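Long-range contacts in malic enzyme (Entamoeba histolytica, PDB 3NV9), which probably catalyses the NADP-dependent oxidative decarboxylation of malate to pyruvate and has been linked to metronidazole activation in this parasite: residues I413-A418 with Q440-A445; V421-I426 with L436-V441; R89-G94 with I366-L371; K377-M382 with D428-V433. One frame throughout, in Å; residues are numbered along the deposited sequence.

Overall arrangement
Contact 3 opens first along the chain, and its two segments are far apart in sequence. It sets the start of strand 92-97, in the parallel four-stranded sheet, against helix 363-372. The other three contacts bring together elements from the last third of the chain. Contacts 1 and 2 both pair helix 413-428 with the start of helix 438-461 and have centres about 8 Å apart. Contact 4 ties the start of helix 380-396 to the turn after helix 413-428, its centre about 11 Å from that of contact 2. Helix 363-372 lies between the N-terminal sheet and the C-terminal helices, in touch with segments of every other contact.

Contact 1 (I413-A418 with Q440-A445); sequences IFPKEA and QVYDIA
The axes of helix segments 413-418 and 440-445 come within 8.2 Å at an angle of 141° between their directions, a roughly antiparallel crossing in which Pro415 and Ala445 have the closest CA atoms, 5.0 Å apart. Such closeness is possible because the residues meeting there are small. The methyl of Ala445 lies against Pro415 CA and also packs on CB of Ala418, with 3.8 Å between the two CB atoms of the alanines. One turn earlier in the second helix, Tyr442 CG is anti to the backbone N (chi1 -174°), and the ring beyond it reaches over to the first helix. There Pro415 CB sits over one face, 3.9 Å from the centroid of the Tyr442 ring and displaced toward its rim, which makes a CH-pi contact. Pro415 CG lies near CZ and OH of the same ring, while Tyr442 CD1 lies 3.5 Å from the carbonyl oxygen of Pro415. The arrangement is an antiparallel helical hairpin: helix 413-428 runs one way and, after a short connection, helix 438-461 returns beside it. No hydrogen bond crosses between the two segments, and what joins them is apolar contact. On the other flank from the tyrosine, the branch CG1 of Val441 approaches the carbonyl oxygen of Ala418 at 3.8 Å. Farther out, the ring of Tyr442 also meets that of Trp438, while Val441 rests on Ile372 and Ala418 on Lys368 of helix 363-372.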
loop_
_atom_site.group_PDB
_atom_site.type_symbol
_atom_site.label_atom_id
_atom_site.label_comp_id
_atom_site.label_asym_id
_atom_site.label_seq_id
_atom_site.Cartn_x
_atom_site.Cartn_y
_atom_site.Cartn_z
ATOM N N ILE A 413 15.215 21.171 -1.548
ATOM C CA ILE A 413 13.922 21.864 -1.557
ATOM C C ILE A 413 13.041 21.262 -0.484
ATOM O O ILE A 413 12.283 21.972 0.209
ATOM C CB ILE A 413 13.165 21.661 -2.941
ATOM C CG1 ILE A 413 13.799 22.459 -4.072
ATOM C CG2 ILE A 413 11.696 22.051 -2.859
ATOM C CD1 ILE A 413 13.456 21.882 -5.463
ATOM N N PHE A 414 13.067 19.942 -0.330
ATOM C CA PHE A 414 11.910 19.357 0.337
ATOM C C PHE A 414 11.907 19.401 1.866
ATOM O O PHE A 414 10.870 19.597 2.418
ATOM C CB PHE A 414 11.573 17.999 -0.247
ATOM C CG PHE A 414 11.469 18.042 -1.712
ATOM C CD1 PHE A 414 10.347 18.590 -2.304
ATOM C CD2 PHE A 414 12.538 17.639 -2.487
ATOM C CE1 PHE A 414 10.294 18.737 -3.699
ATOM C CE2 PHE A 414 12.491 17.723 -3.873
ATOM C CZ PHE A 414 11.362 18.291 -4.495
ATOM N N PRO A 415 13.058 19.259 2.530
ATOM C CA PRO A 415 13.049 19.491 3.981
ATOM C C PRO A 415 12.780 20.935 4.306
ATOM O O PRO A 415 12.182 21.240 5.343
ATOM C CB PRO A 415 14.467 19.030 4.459
ATOM C CG PRO A 415 15.298 19.049 3.183
ATOM C CD PRO A 415 14.343 18.719 2.050
ATOM N N LYS A 416 13.163 21.838 3.419
ATOM C CA LYS A 416 12.836 23.228 3.652
ATOM C C LYS A 416 11.297 23.456 3.495
ATOM O O LYS A 416 10.661 24.098 4.374
ATOM C CB LYS A 416 13.670 24.106 2.724
ATOM C CG LYS A 416 13.263 25.528 2.635
ATOM C CD LYS A 416 14.066 26.164 1.512
ATOM C CE LYS A 416 13.719 27.669 1.315
ATOM N NZ LYS A 416 14.405 28.456 2.441
ATOM N N GLU A 417 10.699 22.949 2.404
ATOM C CA GLU A 417 9.211 22.962 2.301
ATOM C C GLU A 417 8.598 22.376 3.555
ATOM O O GLU A 417 7.689 22.940 4.097
ATOM C CB GLU A 417 8.646 22.230 1.066
ATOM C CG GLU A 417 8.948 22.937 -0.224
ATOM C CD GLU A 417 8.423 22.232 -1.457
ATOM O OE1 GLU A 417 8.069 21.052 -1.380
ATOM O OE2 GLU A 417 8.350 22.873 -2.531
ATOM N N ALA A 418 9.138 21.267 4.035
ATOM C CA ALA A 418 8.491 20.551 5.103
ATOM C C ALA A 418 8.472 21.404 6.368
ATOM O O ALA A 418 7.458 21.456 7.072
ATOM C CB ALA A 418 9.220 19.220 5.356
ATOM N N GLN A 440 13.996 21.525 14.272
ATOM C CA GLN A 440 13.665 20.155 14.658
ATOM C C GLN A 440 12.879 19.472 13.540
ATOM O O GLN A 440 13.061 18.277 13.330
ATOM C CB GLN A 440 12.842 20.085 15.955
ATOM C CG GLN A 440 13.630 20.489 17.223
ATOM C CD GLN A 440 12.692 20.712 18.405
ATOM O OE1 GLN A 440 11.639 21.308 18.240
ATOM N NE2 GLN A 440 13.065 20.204 19.606
ATOM N N VAL A 441 12.020 20.222 12.854
ATOM C CA VAL A 441 11.174 19.662 11.811
ATOM C C VAL A 441 11.994 19.415 10.574
ATOM O O VAL A 441 11.911 18.345 9.988
ATOM C CB VAL A 441 9.921 20.544 11.509
ATOM C CG1 VAL A 441 9.201 20.094 10.207
ATOM C CG2 VAL A 441 8.982 20.400 12.652
ATOM N N TYR A 442 12.842 20.392 10.236
ATOM C CA TYR A 442 13.801 20.282 9.147
ATOM C C TYR A 442 14.623 19.050 9.337
ATOM O O TYR A 442 14.785 18.242 8.385
ATOM C CB TYR A 442 14.685 21.564 9.017
ATOM C CG TYR A 442 15.606 21.540 7.786
ATOM C CD1 TYR A 442 15.281 22.244 6.594
ATOM C CD2 TYR A 442 16.791 20.809 7.820
ATOM C CE1 TYR A 442 16.114 22.224 5.505
ATOM C CE2 TYR A 442 17.630 20.760 6.725
ATOM C CZ TYR A 442 17.281 21.451 5.592
ATOM O OH TYR A 442 18.148 21.349 4.565
ATOM N N ASP A 443 15.139 18.870 10.560
ATOM C CA ASP A 443 16.039 17.728 10.852
ATOM C C ASP A 443 15.366 16.361 10.581
ATOM O O ASP A 443 15.999 15.415 10.044
ATOM C CB ASP A 443 16.435 17.733 12.319
ATOM C CG ASP A 443 17.477 18.819 12.680
ATOM O OD1 ASP A 443 18.075 19.434 11.771
ATOM O OD2 ASP A 443 17.704 18.987 13.921
ATOM N N ILE A 444 14.096 16.253 10.961
ATOM C CA ILE A 444 13.366 15.003 10.797
ATOM C C ILE A 444 13.139 14.755 9.310
ATOM O O ILE A 444 13.222 13.627 8.834
ATOM C CB ILE A 444 12.015 15.095 11.550
ATOM C CG1 ILE A 444 12.247 15.255 13.056
ATOM C CG2 ILE A 444 11.092 13.896 11.258
ATOM C CD1 ILE A 444 10.928 15.526 13.900
ATOM N N ALA A 445 12.875 15.816 8.571
ATOM C CA ALA A 445 12.527 15.666 7.161
ATOM C C ALA A 445 13.791 15.286 6.434
ATOM O O ALA A 445 13.805 14.353 5.641
ATOM C CB ALA A 445 11.949 16.965 6.612
#

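Contact 2 (V421-I426 with L436-V441); sequences VAMQAI and LTWQQV
Ala422 is the first residue of segment 421-426 to meet segment 436-441: its CB lies 3.6 Å from CG1 of Val441, a methyl-to-methyl contact in the buried part of the interface. Met423 follows and does most of the work. Its CG is anti to the carbonyl carbon (chi1 -73°); the chain bends at chi2 and chi3, and its end meets the start of the second helix. CG of Met423 stands at the edge of the indole, 3.9 Å from Trp438 CD1. The sulphur comes next, with Met423 SD 3.6 Å from Trp438 N. Last, Met423 CE ends 3.5 Å from the carbonyl oxygen of Leu436. The same methyl also approaches Val441 CG2. The methionine and tryptophan side chains cross at about a right angle. One turn on, Ile426 also points toward the second segment, its CD1 4.1 Å from Leu436 O. The backbone that receives Met423 is ordered by a capping box: Thr437 N donates to Gln440 OE1 over 2.7 Å, and Gln440 N returns a weak bond to Thr437 OG1 at the N-cap position. Beyond the methionine, the indole NE1 of Trp438 is hydrogen-bonded to Asp420 OD2, a second tie between this helix start and helix 413-428. Helix 413-428 is also bordered by helix 380-396, where Val421 and Ala425 pack on Met382, and by helix 363-372, where Val421 touches Ile366.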
loop_
_atom_site.group_PDB
_atom_site.type_symbol
_atom_site.label_atom_id
_atom_site.label_comp_id
_atom_site.label_asym_id
_atom_site.label_seq_id
_atom_site.Cartn_x
_atom_site.Cartn_y
_atom_site.Cartn_z
ATOM N N VAL A 421 6.090 24.615 5.872
ATOM C CA VAL A 421 4.704 24.146 5.928
ATOM C C VAL A 421 4.305 23.760 7.373
ATOM O O VAL A 421 3.184 23.995 7.804
ATOM C CB VAL A 421 4.498 22.912 5.041
ATOM C CG1 VAL A 421 3.180 22.153 5.398
ATOM C CG2 VAL A 421 4.591 23.301 3.554
ATOM N N ALA A 422 5.218 23.148 8.105
ATOM C CA ALA A 422 4.956 22.737 9.496
ATOM C C ALA A 422 4.715 23.919 10.432
ATOM O O ALA A 422 3.867 23.855 11.324
ATOM C CB ALA A 422 6.110 21.880 10.019
ATOM N N MET A 423 5.475 24.989 10.233
ATOM C CA MET A 423 5.443 26.121 11.126
ATOM C C MET A 423 4.124 26.837 10.870
ATOM O O MET A 423 3.416 27.226 11.810
ATOM C CB MET A 423 6.633 27.062 10.841
ATOM C CG MET A 423 7.986 26.530 11.299
ATOM S SD MET A 423 8.083 26.045 13.042
ATOM C CE MET A 423 7.745 24.275 13.084
ATOM N N GLN A 424 3.849 27.015 9.578
ATOM C CA GLN A 424 2.579 27.523 9.086
ATOM C C GLN A 424 1.409 26.701 9.625
ATOM O O GLN A 424 0.430 27.282 10.067
ATOM C CB GLN A 424 2.556 27.632 7.559
ATOM C CG GLN A 424 1.436 28.503 7.045
ATOM C CD GLN A 424 1.597 29.998 7.428
ATOM O OE1 GLN A 424 2.507 30.700 6.976
ATOM N NE2 GLN A 424 0.683 30.473 8.242
ATOM N N ALA A 425 1.527 25.366 9.665
ATOM C CA ALA A 425 0.391 24.553 10.212
ATOM C C ALA A 425 0.150 24.927 11.682
ATOM O O ALA A 425 -0.974 25.212 12.079
ATOM C CB ALA A 425 0.619 23.044 10.036
ATOM N N ILE A 426 1.223 24.938 12.481
ATOM C CA ILE A 426 1.160 25.487 13.857
ATOM C C ILE A 426 0.550 26.900 13.903
ATOM O O ILE A 426 -0.370 27.146 14.681
ATOM C CB ILE A 426 2.555 25.494 14.551
ATOM C CG1 ILE A 426 3.100 24.057 14.605
ATOM C CG2 ILE A 426 2.459 26.174 15.961
ATOM C CD1 ILE A 426 4.507 23.967 15.060
ATOM N N LEU A 436 7.472 21.914 18.288
ATOM C CA LEU A 436 8.749 21.701 17.603
ATOM C C LEU A 436 9.173 22.972 16.879
ATOM O O LEU A 436 8.340 23.737 16.441
ATOM C CB LEU A 436 8.686 20.536 16.625
ATOM C CG LEU A 436 8.235 19.234 17.244
ATOM C CD1 LEU A 436 8.041 18.287 16.104
ATOM C CD2 LEU A 436 9.277 18.707 18.235
ATOM N N THR A 437 10.463 23.199 16.761
ATOM C CA THR A 437 10.903 24.390 16.124
ATOM C C THR A 437 11.095 24.086 14.621
ATOM O O THR A 437 10.979 22.934 14.182
ATOM C CB THR A 437 12.240 24.798 16.701
ATOM O OG1 THR A 437 13.102 23.644 16.683
ATOM C CG2 THR A 437 12.077 25.329 18.163
ATOM N N TRP A 438 11.445 25.114 13.861
ATOM C CA TRP A 438 11.722 24.939 12.443
ATOM C C TRP A 438 12.871 23.917 12.276
ATOM O O TRP A 438 12.785 22.968 11.448
ATOM C CB TRP A 438 12.037 26.298 11.804
ATOM C CG TRP A 438 12.245 26.242 10.350
ATOM C CD1 TRP A 438 11.334 26.518 9.382
ATOM C CD2 TRP A 438 13.460 25.877 9.665
ATOM N NE1 TRP A 438 11.897 26.355 8.144
ATOM C CE2 TRP A 438 13.198 25.958 8.288
ATOM C CE3 TRP A 438 14.746 25.513 10.089
ATOM C CZ2 TRP A 438 14.153 25.687 7.333
ATOM C CZ3 TRP A 438 15.708 25.215 9.130
ATOM C CH2 TRP A 438 15.403 25.306 7.764
ATOM N N GLN A 439 13.930 24.073 13.087
ATOM C CA GLN A 439 15.104 23.222 12.909
ATOM C C GLN A 439 14.779 21.761 13.227
ATOM O O GLN A 439 15.271 20.862 12.554
ATOM C CB GLN A 439 16.288 23.706 13.756
ATOM C CG GLN A 439 17.582 22.943 13.485
ATOM C CD GLN A 439 18.108 23.147 12.054
ATOM O OE1 GLN A 439 18.411 24.304 11.602
ATOM N NE2 GLN A 439 18.200 22.033 11.315
ATOM N N GLN A 440 13.996 21.525 14.272
ATOM C CA GLN A 440 13.665 20.155 14.658
ATOM C C GLN A 440 12.879 19.472 13.540
ATOM O O GLN A 440 13.061 18.277 13.330
ATOM C CB GLN A 440 12.842 20.085 15.955
ATOM C CG GLN A 440 13.630 20.489 17.223
ATOM C CD GLN A 440 12.692 20.712 18.405
ATOM O OE1 GLN A 440 11.639 21.308 18.240
ATOM N NE2 GLN A 440 13.065 20.204 19.606
ATOM N N VAL A 441 12.020 20.222 12.854
ATOM C CA VAL A 441 11.174 19.662 11.811
ATOM C C VAL A 441 11.994 19.415 10.574
ATOM O O VAL A 441 11.911 18.345 9.988
ATOM C CB VAL A 441 9.921 20.544 11.509
ATOM C CG1 VAL A 441 9.201 20.094 10.207
ATOM C CG2 VAL A 441 8.982 20.400 12.652
#

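Contact 3 (R89-G94 with I366-L371); sequences RGNFVG and ILKGAL
Leu371 carries its CG anti to the carbonyl carbon (chi1 -76°), and the two methyls beyond spread over segment 89-94, reaching Gly90, Asn91 and Val93. CD1 meets CG2 of Val93 at 3.8 Å, the two side chains crossing obliquely, and also rests beside the amide group of Asn91. CD2 turns to the backbone instead and lies 3.8 Å from the carbonyl oxygen of Gly90. That oxygen has a polar partner too: a water donates to Gly90 O over 2.8 Å and to Leu371 O over 2.9 Å, bridging the end of the short 3-10 segment and the helix. Lys368, one turn earlier in the helix, is bent at chi2 (65°) and otherwise extended, which brings its ammonium next to the end of the Asn91 side chain. The charge of Lys368 has its principal partner elsewhere, in a salt bridge with Asp448 OD2, so the buried ammonium is paired with an acidic group of helix 438-461. Val93 is held in the sheet by backbone bonds to Asp131 and Val133, while its side chain points toward the helix and that of Leu371 toward the strand. On the far side of the strand, Phe92 packs against Ile49 of the second subunit. A helix packed on a parallel sheet, with aliphatic side chains between them, is the layered arrangement of an alpha/beta domain. Here helix 363-372, from the NAD-binding family region, packs on strand 92-97 of the malic enzyme N-terminal region and so joins the two parts of the chain.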
loop_
_atom_site.group_PDB
_atom_site.type_symbol
_atom_site.label_atom_id
_atom_site.label_comp_id
_atom_site.label_asym_id
_atom_site.label_seq_id
_atom_site.Cartn_x
_atom_site.Cartn_y
_atom_site.Cartn_z
ATOM N N ARG A 89 1.680 3.592 9.688
ATOM C CA ARG A 89 0.617 4.611 9.466
ATOM C C ARG A 89 1.103 6.081 9.567
ATOM O O ARG A 89 0.799 6.921 8.710
ATOM C CB ARG A 89 -0.568 4.399 10.405
ATOM C CG ARG A 89 -1.677 5.443 10.213
ATOM C CD ARG A 89 -2.875 5.193 11.183
ATOM N NE ARG A 89 -4.083 5.916 10.739
ATOM C CZ ARG A 89 -5.178 6.192 11.472
ATOM N NH1 ARG A 89 -5.309 5.765 12.750
ATOM N NH2 ARG A 89 -6.185 6.863 10.895
ATOM N N GLY A 90 1.857 6.381 10.623
ATOM C CA GLY A 90 2.356 7.749 10.830
ATOM C C GLY A 90 3.142 8.332 9.686
ATOM O O GLY A 90 3.216 9.561 9.564
ATOM N N ASN A 91 3.715 7.489 8.814
ATOM C CA ASN A 91 4.390 8.029 7.614
ATOM C C ASN A 91 3.753 7.510 6.293
ATOM O O ASN A 91 4.398 7.535 5.248
ATOM C CB ASN A 91 5.915 7.748 7.731
ATOM C CG ASN A 91 6.792 8.541 6.717
ATOM O OD1 ASN A 91 7.645 7.941 6.049
ATOM N ND2 ASN A 91 6.589 9.843 6.605
ATOM N N PHE A 92 2.467 7.092 6.334
ATOM C CA PHE A 92 1.837 6.307 5.216
ATOM C C PHE A 92 0.796 7.160 4.516
ATOM O O PHE A 92 -0.182 7.632 5.156
ATOM C CB PHE A 92 1.185 4.992 5.749
ATOM C CG PHE A 92 0.970 3.887 4.706
ATOM C CD1 PHE A 92 1.796 3.773 3.558
ATOM C CD2 PHE A 92 0.005 2.894 4.932
ATOM C CE1 PHE A 92 1.621 2.706 2.623
ATOM C CE2 PHE A 92 -0.194 1.825 4.017
ATOM C CZ PHE A 92 0.609 1.736 2.847
ATOM N N VAL A 93 0.993 7.360 3.210
ATOM C CA VAL A 93 0.124 8.184 2.408
ATOM C C VAL A 93 -0.577 7.335 1.359
ATOM O O VAL A 93 0.086 6.499 0.737
ATOM C CB VAL A 93 0.867 9.352 1.773
ATOM C CG1 VAL A 93 -0.020 10.061 0.748
ATOM C CG2 VAL A 93 1.319 10.367 2.919
ATOM N N GLY A 94 -1.911 7.490 1.222
ATOM C CA GLY A 94 -2.658 6.814 0.147
ATOM C C GLY A 94 -2.896 7.735 -1.035
ATOM O O GLY A 94 -3.376 8.829 -0.854
ATOM N N ILE A 366 4.990 19.505 1.124
ATOM C CA ILE A 366 3.699 19.714 1.832
ATOM C C ILE A 366 3.283 18.522 2.727
ATOM O O ILE A 366 3.055 18.682 3.923
ATOM C CB ILE A 366 2.586 20.160 0.846
ATOM C CG1 ILE A 366 2.957 21.497 0.234
ATOM C CG2 ILE A 366 1.209 20.293 1.522
ATOM C CD1 ILE A 366 2.149 21.863 -1.089
ATOM N N LEU A 367 3.192 17.333 2.153
ATOM C CA LEU A 367 2.780 16.190 2.923
ATOM C C LEU A 367 3.797 15.910 4.048
ATOM O O LEU A 367 3.417 15.549 5.159
ATOM C CB LEU A 367 2.622 14.938 2.013
ATOM C CG LEU A 367 1.418 15.049 1.058
ATOM C CD1 LEU A 367 1.543 14.238 -0.231
ATOM C CD2 LEU A 367 0.100 14.687 1.815
ATOM N N LYS A 368 5.086 15.995 3.758
ATOM C CA LYS A 368 6.034 15.595 4.757
ATOM C C LYS A 368 5.848 16.519 5.982
ATOM O O LYS A 368 5.847 16.063 7.130
ATOM C CB LYS A 368 7.488 15.684 4.235
ATOM C CG LYS A 368 8.528 15.129 5.217
ATOM C CD LYS A 368 8.371 13.623 5.451
ATOM C CE LYS A 368 9.442 13.062 6.390
ATOM N NZ LYS A 368 9.114 11.659 6.720
ATOM N N GLY A 369 5.688 17.817 5.713
ATOM C CA GLY A 369 5.523 18.806 6.776
ATOM C C GLY A 369 4.282 18.461 7.566
ATOM O O GLY A 369 4.296 18.443 8.829
ATOM N N ALA A 370 3.203 18.204 6.825
ATOM C CA ALA A 370 1.925 17.927 7.462
ATOM C C ALA A 370 1.934 16.681 8.313
ATOM O O ALA A 370 1.246 16.644 9.331
ATOM C CB ALA A 370 0.801 17.858 6.423
ATOM N N LEU A 371 2.667 15.663 7.870
ATOM C CA LEU A 371 2.778 14.407 8.577
ATOM C C LEU A 371 3.552 14.574 9.909
ATOM O O LEU A 371 3.179 13.973 10.959
ATOM C CB LEU A 371 3.428 13.336 7.701
ATOM C CG LEU A 371 2.590 12.663 6.590
ATOM C CD1 LEU A 371 3.449 11.688 5.818
ATOM C CD2 LEU A 371 1.330 11.916 7.201
HETATM O O HOH W 1 1.771 11.477 11.027
#

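Contact 4 (K377-M382 with D428-V433); sequences KITDNM and DGVARV. With SO4 (sulfate ion), chain C; SO4 (sulfate ion), chain I.
Segment 377-382 passes from loop into the first turn of helix 380-396, while 428-433 leaves the end of helix 413-428; Lys377 lies nearest Val430 (6.4 Å between CA atoms) and Asn381 nearest Asp428. The carboxylate of Asp428 is gripped at both oxygens. Thr379 OG1 donates to OD2 of Asp428 over 2.7 Å, and Asn381 ND2 donates to Asp428 OD1 over 2.9 Å in a nearly straight bond (170°). Each donor stands above the carboxylate plane, whereas the second bond lies in the plane of the asparagine amide; the two groups are turned 43° apart. Gln424 NE2 adds another bond to Asp428 OD1. Thr379 OG1 sits between the backbone N and the carbonyl carbon (chi1 62°), where it can also accept from Met382 N at 3.1 Å. Beside this polar cluster lies an apolar one: Val430 CG2 packs on Met382 SD at 3.8 Å, and its CG1 meets the methyl of Thr379 tip to tip. A sulfate ion, probably from the crystallisation liquor, accepts from Asp380 N over 3.0 Å at the start of the helix. Asp380 OD2 forms a salt bridge with Arg236. Two helix-end motifs thus face each other. Thr379 is the N-cap of helix 380-396 and forms a capping box with Met382, whose sulphur accepts a weak bond from Thr379 N. Helix 413-428 closes in a Schellman motif, with Gly429 at positive phi, and Asp428 from its last turn meets the opening of the other helix.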
loop_
_atom_site.group_PDB
_atom_site.type_symbol
_atom_site.label_atom_id
_atom_site.label_comp_id
_atom_site.label_asym_id
_atom_site.label_seq_id
_atom_site.Cartn_x
_atom_site.Cartn_y
_atom_site.Cartn_z
ATOM N N LYS A 377 -5.532 19.391 8.549
ATOM C CA LYS A 377 -5.996 19.788 7.213
ATOM C C LYS A 377 -4.793 20.379 6.493
ATOM O O LYS A 377 -3.896 20.874 7.177
ATOM C CB LYS A 377 -7.026 20.922 7.340
ATOM C CG LYS A 377 -8.414 20.488 7.818
ATOM C CD LYS A 377 -9.244 21.633 8.557
ATOM C CE LYS A 377 -8.908 23.039 8.032
ATOM N NZ LYS A 377 -9.695 24.064 8.783
ATOM N N ILE A 378 -4.782 20.382 5.146
ATOM C CA ILE A 378 -3.803 21.178 4.432
ATOM C C ILE A 378 -4.476 22.481 4.163
ATOM O O ILE A 378 -5.407 22.543 3.356
ATOM C CB ILE A 378 -3.246 20.582 3.065
ATOM C CG1 ILE A 378 -2.615 19.168 3.168
ATOM C CG2 ILE A 378 -2.199 21.473 2.505
ATOM C CD1 ILE A 378 -1.867 18.808 4.428
ATOM N N THR A 379 -4.004 23.560 4.807
ATOM C CA THR A 379 -4.675 24.869 4.612
ATOM C C THR A 379 -4.064 25.539 3.418
ATOM O O THR A 379 -2.998 25.126 2.978
ATOM C CB THR A 379 -4.505 25.798 5.818
ATOM O OG1 THR A 379 -3.112 26.057 5.963
ATOM C CG2 THR A 379 -5.049 25.121 7.071
ATOM N N ASP A 380 -4.725 26.580 2.913
ATOM C CA ASP A 380 -4.198 27.389 1.820
ATOM C C ASP A 380 -2.896 28.083 2.281
ATOM O O ASP A 380 -1.944 28.194 1.536
ATOM C CB ASP A 380 -5.211 28.429 1.332
ATOM C CG ASP A 380 -6.355 27.827 0.502
ATOM O OD1 ASP A 380 -6.360 26.587 0.260
ATOM O OD2 ASP A 380 -7.270 28.616 0.071
ATOM N N ASN A 381 -2.854 28.517 3.519
ATOM C CA ASN A 381 -1.647 29.141 4.038
ATOM C C ASN A 381 -0.434 28.212 3.942
ATOM O O ASN A 381 0.651 28.625 3.552
ATOM C CB ASN A 381 -1.889 29.619 5.454
ATOM C CG ASN A 381 -2.819 30.833 5.496
ATOM O OD1 ASN A 381 -3.109 31.438 4.467
ATOM N ND2 ASN A 381 -3.280 31.198 6.695
ATOM N N MET A 382 -0.669 26.951 4.279
ATOM C CA MET A 382 0.363 25.949 4.285
ATOM C C MET A 382 0.852 25.747 2.853
ATOM O O MET A 382 2.065 25.735 2.618
ATOM C CB MET A 382 -0.191 24.657 4.852
ATOM C CG MET A 382 -0.215 24.652 6.357
ATOM S SD MET A 382 -1.278 23.315 6.918
ATOM C CE MET A 382 -0.224 21.855 6.573
ATOM N N ASP A 428 -1.459 28.312 11.733
ATOM C CA ASP A 428 -2.847 28.223 11.331
ATOM C C ASP A 428 -3.744 27.544 12.413
ATOM O O ASP A 428 -4.979 27.661 12.369
ATOM C CB ASP A 428 -2.940 27.490 9.996
ATOM C CG ASP A 428 -2.367 28.297 8.827
ATOM O OD1 ASP A 428 -2.294 29.571 8.872
ATOM O OD2 ASP A 428 -1.997 27.647 7.821
ATOM N N GLY A 429 -3.131 26.839 13.360
ATOM C CA GLY A 429 -3.866 26.171 14.422
ATOM C C GLY A 429 -4.385 24.787 14.060
ATOM O O GLY A 429 -5.206 24.179 14.815
ATOM N N VAL A 430 -3.879 24.261 12.935
ATOM C CA VAL A 430 -4.241 22.918 12.511
ATOM C C VAL A 430 -3.268 21.810 12.951
ATOM O O VAL A 430 -3.585 20.616 12.813
ATOM C CB VAL A 430 -4.554 22.886 11.023
ATOM C CG1 VAL A 430 -5.602 23.949 10.740
ATOM C CG2 VAL A 430 -3.268 23.122 10.164
ATOM N N ALA A 431 -2.119 22.190 13.520
ATOM C CA ALA A 431 -1.142 21.200 13.988
ATOM C C ALA A 431 -1.506 20.595 15.330
ATOM O O ALA A 431 -1.950 21.297 16.238
ATOM C CB ALA A 431 0.263 21.789 14.029
ATOM N N ARG A 432 -1.313 19.282 15.428
ATOM C CA ARG A 432 -1.573 18.503 16.627
ATOM C C ARG A 432 -0.281 18.214 17.391
ATOM O O ARG A 432 -0.280 17.613 18.460
ATOM C CB ARG A 432 -2.321 17.213 16.258
ATOM C CG ARG A 432 -3.784 17.495 15.802
ATOM C CD ARG A 432 -4.566 16.198 15.526
ATOM N NE ARG A 432 -4.254 15.671 14.193
ATOM C CZ ARG A 432 -5.028 14.875 13.464
ATOM N NH1 ARG A 432 -6.234 14.499 13.902
ATOM N NH2 ARG A 432 -4.604 14.471 12.259
ATOM N N VAL A 433 0.824 18.649 16.815
ATOM C CA VAL A 433 2.146 18.616 17.441
ATOM C C VAL A 433 2.675 20.033 17.277
ATOM O O VAL A 433 3.056 20.426 16.161
ATOM C CB VAL A 433 3.121 17.667 16.696
ATOM C CG1 VAL A 433 4.582 17.893 17.194
ATOM C CG2 VAL A 433 2.694 16.211 16.832
HETATM S S SO4 C . -8.580 26.664 4.844
HETATM O O1 SO4 C . -9.023 27.876 5.491
HETATM O O2 SO4 C . -8.211 25.703 5.881
HETATM O O3 SO4 C . -9.668 26.121 4.041
HETATM O O4 SO4 C . -7.538 26.991 3.903
HETATM S S SO4 I . -7.177 15.261 18.021
HETATM O O1 SO4 I . -6.334 16.452 18.157
HETATM O O2 SO4 I . -6.900 14.400 19.172
HETATM O O3 SO4 I . -8.588 15.643 17.992
HETATM O O4 SO4 I . -6.889 14.532 16.788
#